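Local coordinates for protein mannan endo-1,6-alpha-mannosidase (Chaetomium thermophilum, PDB 6RY0) that probably acts as a calcium-binding family 76 transglycosidase that transfers GPI-anchored glycoproteins into the fungal cell wall, and may hydrolyse alpha-1,6-mannans, at residues V334-P339 / L402-A407. Numbering follows the deposited sequence.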
loop_
_atom_site.group_PDB
_atom_site.type_symbol
_atom_site.label_atom_id
_atom_site.label_comp_id
_atom_site.label_asym_id
_atom_site.label_seq_id
_atom_site.Cartn_x
_atom_site.Cartn_y
_atom_site.Cartn_z
ATOM N N VAL A 334 1.056 11.048 -6.053
ATOM C CA VAL A 334 0.262 11.476 -7.186
ATOM C C VAL A 334 0.568 12.936 -7.539
ATOM O O VAL A 334 0.605 13.293 -8.706
ATOM C CB VAL A 334 -1.227 11.234 -6.932
ATOM C CG1 VAL A 334 -2.121 11.952 -7.939
ATOM C CG2 VAL A 334 -1.515 9.739 -6.910
ATOM N N THR A 335 0.794 13.793 -6.538
ATOM C CA THR A 335 1.073 15.196 -6.834
ATOM C C THR A 335 2.399 15.388 -7.560
ATOM O O THR A 335 2.598 16.431 -8.198
ATOM C CB THR A 335 1.044 16.089 -5.587
ATOM O OG1 THR A 335 2.202 15.907 -4.763
ATOM C CG2 THR A 335 -0.222 15.910 -4.842
ATOM N N GLN A 336 3.329 14.429 -7.438
ATOM C CA GLN A 336 4.604 14.521 -8.127
ATOM C C GLN A 336 4.515 14.051 -9.574
ATOM O O GLN A 336 5.082 14.660 -10.464
ATOM C CB GLN A 336 5.652 13.687 -7.415
ATOM C CG GLN A 336 5.913 14.060 -6.000
ATOM C CD GLN A 336 6.959 13.161 -5.391
ATOM O OE1 GLN A 336 6.800 11.956 -5.395
ATOM N NE2 GLN A 336 8.067 13.738 -4.927
ATOM N N ILE A 337 3.790 12.955 -9.786
ATOM C CA ILE A 337 3.774 12.417 -11.132
ATOM C C ILE A 337 2.588 12.830 -11.953
ATOM O O ILE A 337 2.650 12.737 -13.183
ATOM C CB ILE A 337 3.862 10.958 -11.122
ATOM C CG1 ILE A 337 2.715 10.393 -10.312
ATOM C CG2 ILE A 337 5.190 10.531 -10.550
ATOM C CD1 ILE A 337 2.590 8.894 -10.384
ATOM N N ALA A 338 1.575 13.429 -11.316
ATOM C CA ALA A 338 0.469 14.086 -12.001
ATOM C C ALA A 338 0.356 15.486 -11.398
ATOM O O ALA A 338 -0.530 15.778 -10.607
ATOM C CB ALA A 338 -0.826 13.310 -11.860
ATOM N N PRO A 339 1.295 16.367 -11.731
ATOM C CA PRO A 339 1.379 17.642 -11.009
ATOM C C PRO A 339 0.154 18.535 -11.105
ATOM O O PRO A 339 -0.001 19.403 -10.251
ATOM C CB PRO A 339 2.630 18.299 -11.594
ATOM C CG PRO A 339 2.887 17.575 -12.829
ATOM C CD PRO A 339 2.393 16.194 -12.680
ATOM N N LEU A 402 3.912 15.058 4.529
ATOM C CA LEU A 402 3.895 16.514 4.473
ATOM C C LEU A 402 5.169 17.078 3.848
ATOM O O LEU A 402 5.177 18.234 3.466
ATOM C CB LEU A 402 3.726 17.117 5.874
ATOM C CG LEU A 402 2.379 16.856 6.537
ATOM C CD1 LEU A 402 2.420 17.392 7.942
ATOM C CD2 LEU A 402 1.206 17.459 5.748
ATOM N N LEU A 403 6.229 16.280 3.758
ATOM C CA LEU A 403 7.469 16.710 3.171
ATOM C C LEU A 403 7.576 16.429 1.678
ATOM O O LEU A 403 8.642 16.607 1.094
ATOM C CB LEU A 403 8.652 16.088 3.920
ATOM C CG LEU A 403 8.702 16.426 5.422
ATOM C CD1 LEU A 403 9.679 15.482 6.139
ATOM C CD2 LEU A 403 9.059 17.880 5.640
ATOM N N ILE A 404 6.491 16.012 1.040
ATOM C CA ILE A 404 6.555 15.607 -0.362
ATOM C C ILE A 404 7.077 16.736 -1.258
ATOM O O ILE A 404 7.755 16.448 -2.220
ATOM C CB ILE A 404 5.190 15.058 -0.841
ATOM C CG1 ILE A 404 5.317 14.291 -2.163
ATOM C CG2 ILE A 404 4.133 16.141 -0.961
ATOM C CD1 ILE A 404 5.952 12.937 -2.015
ATOM N N GLU A 405 6.786 18.001 -0.951
ATOM C CA GLU A 405 7.230 19.104 -1.802
ATOM C C GLU A 405 8.746 19.163 -1.915
ATOM O O GLU A 405 9.268 19.738 -2.862
ATOM C CB GLU A 405 6.670 20.452 -1.280
ATOM C CG GLU A 405 7.082 20.813 0.227
ATOM C CD GLU A 405 6.603 22.193 0.720
ATOM O OE1 GLU A 405 5.829 22.249 1.716
ATOM O OE2 GLU A 405 7.026 23.223 0.132
ATOM N N TYR A 406 9.455 18.628 -0.932
ATOM C CA TYR A 406 10.904 18.639 -0.898
ATOM C C TYR A 406 11.539 17.375 -1.458
ATOM O O TYR A 406 12.761 17.310 -1.599
ATOM C CB TYR A 406 11.405 18.817 0.540
ATOM C CG TYR A 406 10.804 19.989 1.305
ATOM C CD1 TYR A 406 11.160 21.280 1.040
ATOM C CD2 TYR A 406 9.902 19.769 2.327
ATOM C CE1 TYR A 406 10.601 22.334 1.774
ATOM C CE2 TYR A 406 9.360 20.776 3.054
ATOM C CZ TYR A 406 9.700 22.066 2.783
ATOM O OH TYR A 406 9.149 23.110 3.498
ATOM N N ALA A 407 10.746 16.356 -1.733
ATOM C CA ALA A 407 11.265 15.065 -2.110
ATOM C C ALA A 407 11.469 14.952 -3.606
ATOM O O ALA A 407 10.773 15.577 -4.377
ATOM C CB ALA A 407 10.291 13.983 -1.664
HETATM O O HOH W 1 7.410 16.956 -4.903
#
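In the (alpha/alpha)6 barrel of the family 76 glycoside hydrolases, Gln-336 near the C-terminal end of helix 323-337 meets Ile-404 in the 3-10 turn that follows helix 389-401. The contact is small, burying about 155 Å² in all, and lies away from the calcium site. With CG anti to its carbonyl carbon (chi1 -59°) and CD continuing the chain in extended form, Gln-336 carries its carboxamide across to the turn, where Ile-404 points back at it. There CD1 of Ile-404 sits almost squarely above the flat amide, 3.5 Å from Gln-336 CD and at similar range from OE1 and NE2. Ile-404 CG1 backs this methyl, 3.9 Å from Gln-336 CG. Leu-346 of helix 342-358 also packs on Ile-404, whose CG2 lies 4.3 Å from OG1 of Thr-335; that hydroxyl is hydrogen-bonded to Ala-332 O within its own helix. NE2 of Gln-336 makes a weak hydrogen bond to Glu-408 O and lies 3.3 Å from Ala-407 O. One water bridges the segments, accepting from Gln-336 NE2 at 3.3 Å and donating to Ile-404 O at 2.8 Å.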